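Local coordinates for angiopoietin-related protein 6 (Homo sapiens, PDB 6Y43) that probably acts as a secreted angiopoietin-like growth factor, its calcium-binding fibrinogen-like globe likely serving in recognition of partner molecules, at residues S178-V183 and R211-L216; A111-F116 and V198-F203; D11-R16 and I217-L222; V25-V30 and V34-C39. All blocks are in the same frame, centred on the assembly; numbering follows the deposited sequence.

Overall arrangement
The four contacts span one fibrinogen-like globe. Contacts 1 and 2, with centres about 10 Å apart, press parts of the long loop-rich region before strand 212-219 onto the sheet; they touch where Ser-178 CB meets Trp-200 CE3 at 3.5 Å. The same region carries the calcium site of Asp-154, Asp-156, Tyr-158 and Gly-160. Contact 3, centred about 22 Å from contact 1, uses the other end of strand 212-219 and brings helix 12-17 against this last strand. Contact 4, centred about 13 Å from contact 3, is the first hairpin, joined to contact 3's helix by the Cys-12 to Cys-39 disulfide. Contacts 2 and 4 lie on opposite sides of the chain's centre.

Contact 1. Residues S178-V183 and R211-L216; sequences SNLNGV and RKAAML
A type I beta turn from Asn-179 to Gly-182 presents Leu-180 to the sheet of the fibrinogen-like globe, where it lands between Ala-213 and Met-215 on strand 212-219. These two residues, two positions apart and either side of Ala-214, lie on the same side of the strand, and the leucine divides its branches between them. Leu-180 CD2 reaches Ala-213 CB at 4.1 Å. Its other methyl, CD1, lies 3.9 Å from Met-215 CG and 4.2 Å from Met-215 SD, the two chains set at a slant to each other. The methionine runs straight as far as its sulfur and then bends (chi3 70°), so CG and SD rather than the terminal methyl do the touching. Val-99 and Leu-101 of strand 95-102 add further apolar surface around Leu-180. The turn is closed by Gly-182 N to Asn-179 O at 3.0 Å, while Arg-54 NH1 hydrogen-bonds to the carbonyl oxygens of both Leu-180 and Gly-182. Asn-179 is held by Tyr-172, Gln-166 and Gly-197. Between turn and strand the contact itself is wholly apolar and buried; it sets no precise direction of its own, and the orientation of the leucine probably owes much to the polar bonds that hold the turn.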
loop_
_atom_site.group_PDB
_atom_site.type_symbol
_atom_site.label_atom_id
_atom_site.label_comp_id
_atom_site.label_asym_id
_atom_site.label_seq_id
_atom_site.Cartn_x
_atom_site.Cartn_y
_atom_site.Cartn_z
ATOM N N SER A 178 5.202 -10.820 -2.298
ATOM C CA SER A 178 5.472 -9.542 -1.661
ATOM C C SER A 178 4.838 -9.556 -0.279
ATOM O O SER A 178 3.823 -10.215 -0.066
ATOM C CB SER A 178 4.925 -8.378 -2.486
ATOM O OG SER A 178 3.596 -8.559 -2.894
ATOM N N ASN A 179 5.449 -8.847 0.671
ATOM C CA ASN A 179 4.970 -8.889 2.048
ATOM C C ASN A 179 5.159 -7.510 2.665
ATOM O O ASN A 179 5.790 -7.346 3.702
ATOM C CB ASN A 179 5.714 -9.960 2.841
ATOM C CG ASN A 179 5.116 -10.223 4.209
ATOM O OD1 ASN A 179 3.900 -10.304 4.360
ATOM N ND2 ASN A 179 5.984 -10.378 5.214
ATOM N N LEU A 180 4.561 -6.506 2.030
ATOM C CA LEU A 180 4.887 -5.139 2.414
ATOM C C LEU A 180 4.326 -4.766 3.774
ATOM O O LEU A 180 4.798 -3.789 4.361
ATOM C CB LEU A 180 4.406 -4.145 1.365
ATOM C CG LEU A 180 5.014 -4.323 -0.036
ATOM C CD1 LEU A 180 4.560 -3.205 -0.931
ATOM C CD2 LEU A 180 6.537 -4.435 0.015
ATOM N N ASN A 181 3.361 -5.521 4.307
ATOM C CA ASN A 181 2.861 -5.272 5.651
ATOM C C ASN A 181 3.530 -6.153 6.703
ATOM O O ASN A 181 3.016 -6.276 7.815
ATOM C CB ASN A 181 1.345 -5.434 5.696
ATOM C CG ASN A 181 0.624 -4.311 4.994
ATOM O OD1 ASN A 181 1.183 -3.223 4.776
ATOM N ND2 ASN A 181 -0.628 -4.547 4.652
ATOM N N GLY A 182 4.678 -6.739 6.375
ATOM C CA GLY A 182 5.371 -7.633 7.272
ATOM C C GLY A 182 6.204 -6.895 8.291
ATOM O O GLY A 182 5.947 -5.741 8.642
ATOM N N VAL A 183 7.188 -7.607 8.812
ATOM C CA VAL A 183 8.047 -7.078 9.860
ATOM C C VAL A 183 9.101 -6.175 9.235
ATOM O O VAL A 183 9.896 -6.629 8.412
ATOM C CB VAL A 183 8.723 -8.215 10.633
ATOM C CG1 VAL A 183 9.576 -7.618 11.750
ATOM C CG2 VAL A 183 7.712 -9.197 11.162
ATOM N N ARG A 211 14.206 -1.189 3.298
ATOM C CA ARG A 211 14.290 -0.025 4.184
ATOM C C ARG A 211 13.038 0.843 4.101
ATOM O O ARG A 211 12.572 1.367 5.114
ATOM C CB ARG A 211 15.526 0.803 3.848
ATOM C CG ARG A 211 15.656 2.030 4.723
ATOM C CD ARG A 211 17.053 2.626 4.628
ATOM N NE ARG A 211 17.347 3.216 3.328
ATOM C CZ ARG A 211 18.560 3.633 2.952
ATOM N NH1 ARG A 211 18.725 4.158 1.756
ATOM N NH2 ARG A 211 19.610 3.530 3.774
ATOM N N LYS A 212 12.528 1.064 2.895
ATOM C CA LYS A 212 11.344 1.885 2.683
ATOM C C LYS A 212 10.450 1.164 1.694
ATOM O O LYS A 212 10.921 0.532 0.746
ATOM C CB LYS A 212 11.673 3.289 2.180
ATOM C CG LYS A 212 12.712 4.018 2.961
ATOM C CD LYS A 212 12.387 5.532 3.007
ATOM C CE LYS A 212 13.640 6.278 3.515
ATOM N NZ LYS A 212 14.235 7.146 2.445
ATOM N N ALA A 213 9.156 1.234 1.942
ATOM C CA ALA A 213 8.175 0.698 1.017
ATOM C C ALA A 213 6.932 1.563 1.091
ATOM O O ALA A 213 6.588 2.056 2.161
ATOM C CB ALA A 213 7.828 -0.751 1.343
ATOM N N ALA A 214 6.261 1.760 -0.038
ATOM C CA ALA A 214 4.998 2.487 0.005
ATOM C C ALA A 214 4.134 2.073 -1.170
ATOM O O ALA A 214 4.638 1.644 -2.207
ATOM C CB ALA A 214 5.204 4.013 -0.029
ATOM N N MET A 215 2.830 2.169 -0.976
ATOM C CA MET A 215 1.828 1.865 -1.979
ATOM C C MET A 215 1.010 3.124 -2.201
ATOM O O MET A 215 0.552 3.748 -1.231
ATOM C CB MET A 215 0.921 0.717 -1.539
ATOM C CG MET A 215 1.692 -0.524 -1.131
ATOM S SD MET A 215 0.647 -1.878 -0.528
ATOM C CE MET A 215 -0.198 -2.408 -2.027
ATOM N N LEU A 216 0.859 3.529 -3.460
ATOM C CA LEU A 216 0.208 4.805 -3.756
ATOM C C LEU A 216 -0.779 4.608 -4.899
ATOM O O LEU A 216 -0.575 3.764 -5.763
ATOM C CB LEU A 216 1.239 5.878 -4.115
ATOM C CG LEU A 216 2.494 5.962 -3.216
ATOM C CD1 LEU A 216 3.541 4.977 -3.633
ATOM C CD2 LEU A 216 2.963 7.368 -3.337
#

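Contact 2. Residues A111-F116 and V198-F203; sequences AHYDGF and VYWAEF
Ala-111 begins the contact, its CB 3.7 Å from CZ2 of Trp-200, a ring carried by the loop-rich part of the fibrinogen-like globe. The next residue, His-112, turns to the other side of the strand and stacks on His-133. Tyr-113 does not aim its CB at the tryptophan, but its long side chain carries OH there: the two side chains come from opposite directions, and the phenol oxygen OH stops 3.7 Å from Trp-200 CZ2 and 3.9 Å from CH2. That hydroxyl is hydrogen-bonded to Asp-138 OD1; against the indole it makes a van der Waals contact. At Asp-114, the centre of an inverse gamma turn, the chain rounds a corner, and Gly-115 follows with a phi of 130° that a side chain would hardly tolerate. Phe-116 then faces Leu-127, Leu-129 and Ile-217. On the other side of the contact, Trp-200 has CG opposite its own backbone N (chi1 -166°), which carries the benzene part of the indole out to the strand, while NE1 donates to Gly-137 O. Trp-200 also opens a type I turn, closed by Phe-203 N to Trp-200 O at 2.9 Å. Strand 108-118 is paired here with strands 95-102 and 127-133; Leu-101 of the former also packs on the indole, and Tyr-132 of the latter meets both Ala-111 and Tyr-113.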
loop_
_atom_site.group_PDB
_atom_site.type_symbol
_atom_site.label_atom_id
_atom_site.label_comp_id
_atom_site.label_asym_id
_atom_site.label_seq_id
_atom_site.Cartn_x
_atom_site.Cartn_y
_atom_site.Cartn_z
ATOM N N ALA A 111 7.039 -0.380 -9.102
ATOM C CA ALA A 111 6.097 -1.234 -9.811
ATOM C C ALA A 111 4.820 -0.439 -10.050
ATOM O O ALA A 111 4.411 0.360 -9.197
ATOM C CB ALA A 111 5.795 -2.512 -9.042
ATOM N N HIS A 112 4.232 -0.610 -11.234
ATOM C CA HIS A 112 2.990 0.040 -11.610
ATOM C C HIS A 112 1.972 -1.006 -12.043
ATOM O O HIS A 112 2.325 -1.970 -12.732
ATOM C CB HIS A 112 3.175 1.026 -12.781
ATOM C CG HIS A 112 4.305 1.985 -12.619
ATOM N ND1 HIS A 112 5.626 1.618 -12.768
ATOM C CD2 HIS A 112 4.311 3.317 -12.371
ATOM C CE1 HIS A 112 6.397 2.678 -12.585
ATOM N NE2 HIS A 112 5.625 3.719 -12.336
ATOM N N TYR A 113 0.714 -0.802 -11.652
ATOM C CA TYR A 113 -0.408 -1.616 -12.116
ATOM C C TYR A 113 -1.489 -0.694 -12.653
ATOM O O TYR A 113 -1.973 0.195 -11.941
ATOM C CB TYR A 113 -0.953 -2.516 -11.005
ATOM C CG TYR A 113 0.123 -3.437 -10.492
ATOM C CD1 TYR A 113 1.034 -2.995 -9.551
ATOM C CD2 TYR A 113 0.294 -4.726 -11.014
ATOM C CE1 TYR A 113 2.059 -3.815 -9.114
ATOM C CE2 TYR A 113 1.323 -5.549 -10.569
ATOM C CZ TYR A 113 2.202 -5.090 -9.634
ATOM O OH TYR A 113 3.252 -5.891 -9.215
ATOM N N ASP A 114 -1.838 -0.883 -13.924
ATOM C CA ASP A 114 -2.833 -0.054 -14.597
ATOM C C ASP A 114 -4.202 -0.646 -14.301
ATOM O O ASP A 114 -4.796 -1.366 -15.092
ATOM C CB ASP A 114 -2.548 0.021 -16.087
ATOM C CG ASP A 114 -1.323 0.866 -16.400
ATOM O OD1 ASP A 114 -0.776 1.507 -15.485
ATOM O OD2 ASP A 114 -0.910 0.904 -17.571
ATOM N N GLY A 115 -4.698 -0.332 -13.120
ATOM C CA GLY A 115 -5.918 -0.928 -12.639
ATOM C C GLY A 115 -5.664 -1.439 -11.247
ATOM O O GLY A 115 -4.726 -2.201 -11.013
ATOM N N PHE A 116 -6.505 -1.031 -10.312
ATOM C CA PHE A 116 -6.343 -1.435 -8.919
ATOM C C PHE A 116 -7.681 -1.175 -8.249
ATOM O O PHE A 116 -8.202 -0.059 -8.315
ATOM C CB PHE A 116 -5.208 -0.670 -8.219
ATOM C CG PHE A 116 -5.223 -0.836 -6.717
ATOM C CD1 PHE A 116 -4.815 -2.025 -6.145
ATOM C CD2 PHE A 116 -5.663 0.177 -5.878
ATOM C CE1 PHE A 116 -4.840 -2.206 -4.767
ATOM C CE2 PHE A 116 -5.704 -0.013 -4.512
ATOM C CZ PHE A 116 -5.301 -1.200 -3.951
ATOM N N VAL A 198 9.690 -7.058 5.156
ATOM C CA VAL A 198 9.045 -6.208 4.166
ATOM C C VAL A 198 9.714 -6.474 2.826
ATOM O O VAL A 198 10.715 -5.832 2.483
ATOM C CB VAL A 198 9.157 -4.723 4.550
ATOM C CG1 VAL A 198 8.568 -3.871 3.467
ATOM C CG2 VAL A 198 8.511 -4.435 5.909
ATOM N N TYR A 199 9.190 -7.446 2.070
ATOM C CA TYR A 199 9.915 -7.947 0.912
ATOM C C TYR A 199 9.122 -7.905 -0.382
ATOM O O TYR A 199 7.899 -7.794 -0.424
ATOM C CB TYR A 199 10.437 -9.371 1.165
ATOM C CG TYR A 199 9.466 -10.560 1.123
ATOM C CD1 TYR A 199 8.963 -11.046 -0.088
ATOM C CD2 TYR A 199 9.145 -11.248 2.277
ATOM C CE1 TYR A 199 8.119 -12.186 -0.128
ATOM C CE2 TYR A 199 8.310 -12.378 2.250
ATOM C CZ TYR A 199 7.803 -12.836 1.047
ATOM O OH TYR A 199 7.007 -13.972 1.010
ATOM N N TRP A 200 9.900 -7.955 -1.458
ATOM C CA TRP A 200 9.422 -7.927 -2.834
ATOM C C TRP A 200 10.303 -8.937 -3.562
ATOM O O TRP A 200 11.520 -8.754 -3.661
ATOM C CB TRP A 200 9.552 -6.522 -3.417
ATOM C CG TRP A 200 8.821 -6.264 -4.683
ATOM C CD1 TRP A 200 9.325 -6.338 -5.944
ATOM C CD2 TRP A 200 7.446 -5.855 -4.824
ATOM N NE1 TRP A 200 8.363 -6.007 -6.861
ATOM C CE2 TRP A 200 7.202 -5.703 -6.210
ATOM C CE3 TRP A 200 6.405 -5.610 -3.924
ATOM C CZ2 TRP A 200 5.961 -5.320 -6.712
ATOM C CZ3 TRP A 200 5.168 -5.230 -4.423
ATOM C CH2 TRP A 200 4.955 -5.091 -5.810
ATOM N N ALA A 201 9.712 -10.052 -3.988
ATOM C CA ALA A 201 10.524 -11.170 -4.462
ATOM C C ALA A 201 11.512 -10.749 -5.542
ATOM O O ALA A 201 12.655 -11.210 -5.561
ATOM C CB ALA A 201 9.631 -12.280 -5.005
ATOM N N GLU A 202 11.074 -9.930 -6.488
ATOM C CA GLU A 202 11.909 -9.597 -7.627
ATOM C C GLU A 202 12.787 -8.369 -7.382
ATOM O O GLU A 202 13.471 -7.910 -8.315
ATOM C CB GLU A 202 11.027 -9.396 -8.866
ATOM C CG GLU A 202 11.615 -10.066 -10.101
ATOM C CD GLU A 202 10.808 -9.827 -11.360
ATOM O OE1 GLU A 202 9.584 -10.177 -11.340
ATOM O OE2 GLU A 202 11.426 -9.299 -12.346
ATOM N N PHE A 203 12.790 -7.822 -6.153
ATOM C CA PHE A 203 13.692 -6.719 -5.790
ATOM C C PHE A 203 14.254 -7.007 -4.403
ATOM O O PHE A 203 13.644 -6.614 -3.400
ATOM C CB PHE A 203 13.002 -5.370 -5.828
ATOM C CG PHE A 203 13.908 -4.214 -5.507
ATOM C CD1 PHE A 203 14.966 -3.884 -6.345
ATOM C CD2 PHE A 203 13.696 -3.446 -4.385
ATOM C CE1 PHE A 203 15.786 -2.811 -6.041
ATOM C CE2 PHE A 203 14.502 -2.365 -4.095
ATOM C CZ PHE A 203 15.554 -2.056 -4.912
#

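Contact 3. Residues D11-R16 and I217-L222; sequences DCAEAR and IRPLKL
Asp-11 and Ala-13, at the N-terminal end of helix 12-17, meet Pro-219 at the end of strand 212-219, so that an early helix and the last strand of the fibrinogen-like globe lie side by side. Two small patches do the touching. Asp-11 OD2 sits 3.4 Å from Pro-219 CG, the carboxylate and the proline ring arriving from opposite directions. Two residues further on, Ala-13 CB rests 3.9 Å from Pro-219 CD, and the aliphatic part of Arg-218 comes in beside it, CG at 4.3 Å. A water adds a looser link: it accepts from Ala-13 N at 3.2 Å and donates weakly to Ile-217 O at 3.4 Å. Behind this first shell, Asp-11 is the N-cap of the helix. Its CG lies between the backbone N and the carbonyl carbon (chi1 49°), which folds the carboxylate back over the first helical turn and leaves OD2 for the proline. Replacing Asp-11 by an alanine would probably leave Glu-14 N without its capping acceptor and open a gap beside Pro-219 CG. Further out, Arg-218 NH1 is held by the carbonyl oxygens of Glu-44 and Gly-46, and Cys-12 is tied by its disulfide to Cys-39. The capping bond runs from Glu-14 N to Asp-11 OD1, 2.8 Å long with 152° at the hydrogen.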
loop_
_atom_site.group_PDB
_atom_site.type_symbol
_atom_site.label_atom_id
_atom_site.label_comp_id
_atom_site.label_asym_id
_atom_site.label_seq_id
_atom_site.Cartn_x
_atom_site.Cartn_y
_atom_site.Cartn_z
ATOM N N ASP A 11 -8.958 13.778 -4.274
ATOM C CA ASP A 11 -7.752 12.964 -4.206
ATOM C C ASP A 11 -6.531 13.859 -4.390
ATOM O O ASP A 11 -6.642 15.063 -4.647
ATOM C CB ASP A 11 -7.806 11.865 -5.264
ATOM C CG ASP A 11 -8.172 12.407 -6.636
ATOM O OD1 ASP A 11 -7.544 13.393 -7.086
ATOM O OD2 ASP A 11 -9.085 11.840 -7.266
ATOM N N CYS A 12 -5.350 13.247 -4.242
ATOM C CA CYS A 12 -4.107 14.004 -4.358
ATOM C C CYS A 12 -3.932 14.583 -5.755
ATOM O O CYS A 12 -3.348 15.653 -5.912
ATOM C CB CYS A 12 -2.923 13.110 -3.991
ATOM S SG CYS A 12 -2.927 12.658 -2.228
ATOM N N ALA A 13 -4.407 13.875 -6.774
ATOM C CA ALA A 13 -4.304 14.384 -8.136
ATOM C C ALA A 13 -5.041 15.711 -8.283
ATOM O O ALA A 13 -4.529 16.641 -8.912
ATOM C CB ALA A 13 -4.847 13.345 -9.114
ATOM N N GLU A 14 -6.224 15.838 -7.675
ATOM C CA GLU A 14 -6.942 17.110 -7.763
ATOM C C GLU A 14 -6.152 18.240 -7.094
ATOM O O GLU A 14 -6.044 19.347 -7.640
ATOM C CB GLU A 14 -8.336 16.968 -7.150
ATOM C CG GLU A 14 -9.111 18.275 -7.220
ATOM C CD GLU A 14 -10.483 18.192 -6.624
ATOM O OE1 GLU A 14 -10.633 17.607 -5.530
ATOM O OE2 GLU A 14 -11.416 18.724 -7.259
ATOM N N ALA A 15 -5.560 17.973 -5.928
ATOM C CA ALA A 15 -4.708 18.962 -5.281
ATOM C C ALA A 15 -3.524 19.344 -6.174
ATOM O O ALA A 15 -3.190 20.528 -6.315
ATOM C CB ALA A 15 -4.223 18.410 -3.948
ATOM N N ARG A 16 -2.879 18.349 -6.777
ATOM C CA ARG A 16 -1.740 18.611 -7.648
ATOM C C ARG A 16 -2.133 19.500 -8.818
ATOM O O ARG A 16 -1.446 20.481 -9.125
ATOM C CB ARG A 16 -1.167 17.287 -8.146
ATOM C CG ARG A 16 -0.023 17.462 -9.114
ATOM C CD ARG A 16 1.193 18.058 -8.422
ATOM N NE ARG A 16 2.244 18.346 -9.393
ATOM C CZ ARG A 16 2.265 19.428 -10.164
ATOM N NH1 ARG A 16 1.293 20.332 -10.077
ATOM N NH2 ARG A 16 3.249 19.603 -11.036
ATOM N N ILE A 217 -1.860 5.395 -4.905
ATOM C CA ILE A 217 -2.825 5.314 -5.991
ATOM C C ILE A 217 -3.147 6.698 -6.552
ATOM O O ILE A 217 -2.987 7.730 -5.896
ATOM C CB ILE A 217 -4.117 4.594 -5.547
ATOM C CG1 ILE A 217 -4.776 5.360 -4.403
ATOM C CG2 ILE A 217 -3.797 3.165 -5.183
ATOM C CD1 ILE A 217 -6.130 4.763 -4.011
ATOM N N ARG A 218 -3.607 6.699 -7.802
ATOM C CA ARG A 218 -3.946 7.889 -8.554
ATOM C C ARG A 218 -5.008 7.495 -9.558
ATOM O O ARG A 218 -4.949 6.379 -10.102
ATOM C CB ARG A 218 -2.705 8.439 -9.261
ATOM C CG ARG A 218 -2.870 9.707 -10.082
ATOM C CD ARG A 218 -1.490 10.179 -10.535
ATOM N NE ARG A 218 -0.925 9.422 -11.664
ATOM C CZ ARG A 218 0.250 9.711 -12.224
ATOM N NH1 ARG A 218 0.995 10.721 -11.778
ATOM N NH2 ARG A 218 0.702 8.976 -13.228
ATOM N N PRO A 219 -5.977 8.364 -9.839
ATOM C CA PRO A 219 -6.930 8.046 -10.910
ATOM C C PRO A 219 -6.201 7.759 -12.214
ATOM O O PRO A 219 -5.182 8.379 -12.543
ATOM C CB PRO A 219 -7.803 9.306 -11.001
ATOM C CG PRO A 219 -7.631 9.999 -9.676
ATOM C CD PRO A 219 -6.233 9.687 -9.237
ATOM N N LEU A 220 -6.713 6.788 -12.948
ATOM C CA LEU A 220 -6.138 6.386 -14.224
ATOM C C LEU A 220 -7.018 6.945 -15.325
ATOM O O LEU A 220 -8.135 6.470 -15.534
ATOM C CB LEU A 220 -6.054 4.871 -14.339
ATOM C CG LEU A 220 -5.402 4.309 -15.592
ATOM C CD1 LEU A 220 -4.044 4.895 -15.856
ATOM C CD2 LEU A 220 -5.339 2.793 -15.425
ATOM N N LYS A 221 -6.513 7.942 -16.016
ATOM C CA LYS A 221 -7.218 8.614 -17.094
ATOM C C LYS A 221 -6.528 8.240 -18.398
ATOM O O LYS A 221 -5.445 8.742 -18.697
ATOM C CB LYS A 221 -7.193 10.112 -16.838
ATOM C CG LYS A 221 -7.697 10.951 -17.955
ATOM C CD LYS A 221 -9.135 10.493 -18.217
ATOM C CE LYS A 221 -9.515 10.912 -19.590
ATOM N NZ LYS A 221 -10.179 12.179 -19.415
ATOM N N LEU A 222 -7.143 7.348 -19.162
ATOM C CA LEU A 222 -6.501 6.842 -20.369
ATOM C C LEU A 222 -6.487 7.878 -21.496
ATOM O O LEU A 222 -7.400 8.704 -21.610
ATOM C CB LEU A 222 -7.196 5.569 -20.843
ATOM C CG LEU A 222 -7.216 4.414 -19.846
ATOM C CD1 LEU A 222 -8.116 3.307 -20.376
ATOM C CD2 LEU A 222 -5.815 3.913 -19.596
ATOM O OXT LEU A 222 -5.541 7.915 -22.287
HETATM O O HOH W 1 -4.607 10.740 -6.101
#

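Contact 4. Residues V25-V30 and V34-C39; sequences VYELRV and VVSVWC
Val-25 to Val-30 and Val-34 to Cys-39 form the two arms of an antiparallel beta hairpin, held by two reciprocal pairs of backbone hydrogen bonds, Tyr-26 with Val-37 and Leu-28 with Val-35. The side chains interlock differently on its two faces. On the face of Tyr-26 and Leu-28, the branch point of the leucine meets a methyl of Val-37 on the facing strand: Leu-28 CG is 3.6 Å from Val-37 CG2, and the two side chains cross at about a right angle. Beside them SG of Cys-39 nestles obliquely against the Tyr-26 ring, 3.8 Å from its centroid and 36° off its normal, a sulfur-aromatic contact. With the tyrosine CG anti to the carbonyl carbon and beside the backbone N (chi1 -69°), the ring lies next to that sulfur. With an alanine in place of Tyr-26, the disulfide sulfur would probably lose its aromatic neighbour and Gln-22 O its bond to the phenol. Tyr-26 also packs on Ala-15 and Val-37 on Cys-12, so helix 12-17 covers that part of this face, while Thr-49 of strand 48-54 packs on Leu-28 and Val-37. The opposite face is more exposed. There Val-25 forks: CG1 settles 3.6 Å from Ser-36 CB, while CG2 lies 3.8 Å from Trp-38 CE3. Val-34 forks likewise, CG1 against Glu-27 CB at 3.8 Å and CG2 beside Arg-29, 4.1 Å from its NE. Trp-38 makes a cation-pi contact with Arg-53, and Val-25 N stands 3.9 Å above the plane of the Trp-38 ring, nearer its border than its middle.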
loop_
_atom_site.group_PDB
_atom_site.type_symbol
_atom_site.label_atom_id
_atom_site.label_comp_id
_atom_site.label_asym_id
_atom_site.label_seq_id
_atom_site.Cartn_x
_atom_site.Cartn_y
_atom_site.Cartn_z
ATOM N N VAL A 25 0.960 16.222 4.017
ATOM C CA VAL A 25 -0.352 15.737 4.441
ATOM C C VAL A 25 -1.454 16.608 3.845
ATOM O O VAL A 25 -1.435 17.850 3.972
ATOM C CB VAL A 25 -0.444 15.681 5.976
ATOM C CG1 VAL A 25 -1.815 15.144 6.416
ATOM C CG2 VAL A 25 0.648 14.839 6.542
ATOM N N TYR A 26 -2.409 15.960 3.174
ATOM C CA TYR A 26 -3.565 16.612 2.585
ATOM C C TYR A 26 -4.837 15.984 3.130
ATOM O O TYR A 26 -4.849 14.823 3.548
ATOM C CB TYR A 26 -3.575 16.497 1.056
ATOM C CG TYR A 26 -2.508 17.269 0.330
ATOM C CD1 TYR A 26 -1.165 16.937 0.447
ATOM C CD2 TYR A 26 -2.840 18.320 -0.510
ATOM C CE1 TYR A 26 -0.189 17.644 -0.240
ATOM C CE2 TYR A 26 -1.856 19.029 -1.194
ATOM C CZ TYR A 26 -0.544 18.690 -1.052
ATOM O OH TYR A 26 0.419 19.394 -1.746
ATOM N N GLU A 27 -5.913 16.767 3.107
ATOM C CA GLU A 27 -7.241 16.314 3.506
ATOM C C GLU A 27 -8.006 15.832 2.278
ATOM O O GLU A 27 -8.225 16.606 1.338
ATOM C CB GLU A 27 -8.022 17.442 4.170
ATOM C CG GLU A 27 -7.565 17.857 5.535
ATOM C CD GLU A 27 -8.421 19.019 6.006
ATOM O OE1 GLU A 27 -8.448 20.048 5.291
ATOM O OE2 GLU A 27 -9.140 18.873 7.019
ATOM N N LEU A 28 -8.432 14.569 2.303
ATOM C CA LEU A 28 -9.262 13.990 1.256
ATOM C C LEU A 28 -10.662 13.698 1.775
ATOM O O LEU A 28 -10.823 13.213 2.891
ATOM C CB LEU A 28 -8.654 12.691 0.739
ATOM C CG LEU A 28 -7.238 12.686 0.201
ATOM C CD1 LEU A 28 -7.043 11.359 -0.552
ATOM C CD2 LEU A 28 -7.013 13.898 -0.682
ATOM N N ARG A 29 -11.666 13.947 0.941
ATOM C CA ARG A 29 -13.046 13.587 1.281
ATOM C C ARG A 29 -13.302 12.207 0.695
ATOM O O ARG A 29 -13.490 12.057 -0.512
ATOM C CB ARG A 29 -14.057 14.604 0.755
ATOM C CG ARG A 29 -15.534 14.190 1.021
ATOM C CD ARG A 29 -16.492 15.368 0.843
ATOM N NE ARG A 29 -16.182 16.432 1.801
ATOM C CZ ARG A 29 -15.821 17.671 1.483
ATOM N NH1 ARG A 29 -15.722 18.047 0.212
ATOM N NH2 ARG A 29 -15.547 18.539 2.446
ATOM N N VAL A 30 -13.289 11.195 1.549
ATOM C CA VAL A 30 -13.462 9.809 1.142
ATOM C C VAL A 30 -14.815 9.354 1.663
ATOM O O VAL A 30 -14.999 9.153 2.872
ATOM C CB VAL A 30 -12.327 8.920 1.652
ATOM C CG1 VAL A 30 -12.524 7.488 1.113
ATOM C CG2 VAL A 30 -10.977 9.478 1.220
ATOM N N VAL A 34 -13.822 13.106 5.904
ATOM C CA VAL A 34 -12.547 13.706 5.520
ATOM C C VAL A 34 -11.441 13.011 6.295
ATOM O O VAL A 34 -11.498 12.897 7.529
ATOM C CB VAL A 34 -12.530 15.227 5.780
ATOM C CG1 VAL A 34 -11.124 15.803 5.596
ATOM C CG2 VAL A 34 -13.497 15.916 4.861
ATOM N N VAL A 35 -10.420 12.571 5.570
ATOM C CA VAL A 35 -9.309 11.813 6.126
ATOM C C VAL A 35 -8.018 12.477 5.674
ATOM O O VAL A 35 -7.917 12.924 4.527
ATOM C CB VAL A 35 -9.348 10.340 5.650
ATOM C CG1 VAL A 35 -8.197 9.553 6.208
ATOM C CG2 VAL A 35 -10.670 9.708 6.023
ATOM N N SER A 36 -7.031 12.533 6.557
ATOM C CA SER A 36 -5.709 13.045 6.196
ATOM C C SER A 36 -4.850 11.934 5.601
ATOM O O SER A 36 -4.759 10.839 6.160
ATOM C CB SER A 36 -4.994 13.661 7.398
ATOM O OG SER A 36 -5.588 14.901 7.774
ATOM N N VAL A 37 -4.184 12.240 4.487
ATOM C CA VAL A 37 -3.320 11.294 3.798
ATOM C C VAL A 37 -2.053 12.031 3.417
ATOM O O VAL A 37 -2.043 13.256 3.312
ATOM C CB VAL A 37 -3.969 10.709 2.524
ATOM C CG1 VAL A 37 -5.358 10.273 2.816
ATOM C CG2 VAL A 37 -3.930 11.761 1.409
ATOM N N TRP A 38 -0.979 11.274 3.179
ATOM C CA TRP A 38 0.208 11.827 2.535
ATOM C C TRP A 38 0.040 11.774 1.018
ATOM O O TRP A 38 -0.331 10.726 0.466
ATOM C CB TRP A 38 1.465 11.060 2.943
ATOM C CG TRP A 38 2.737 11.727 2.517
ATOM C CD1 TRP A 38 3.363 11.626 1.292
ATOM C CD2 TRP A 38 3.537 12.617 3.299
ATOM N NE1 TRP A 38 4.502 12.390 1.285
ATOM C CE2 TRP A 38 4.646 12.996 2.504
ATOM C CE3 TRP A 38 3.441 13.106 4.605
ATOM C CZ2 TRP A 38 5.632 13.878 2.961
ATOM C CZ3 TRP A 38 4.437 13.974 5.061
ATOM C CH2 TRP A 38 5.507 14.343 4.242
ATOM N N CYS A 39 0.307 12.898 0.352
ATOM C CA CYS A 39 0.325 13.000 -1.103
ATOM C C CYS A 39 1.767 13.133 -1.564
ATOM O O CYS A 39 2.483 14.029 -1.096
ATOM C CB CYS A 39 -0.431 14.234 -1.613
ATOM S SG CYS A 39 -2.180 14.353 -1.335
#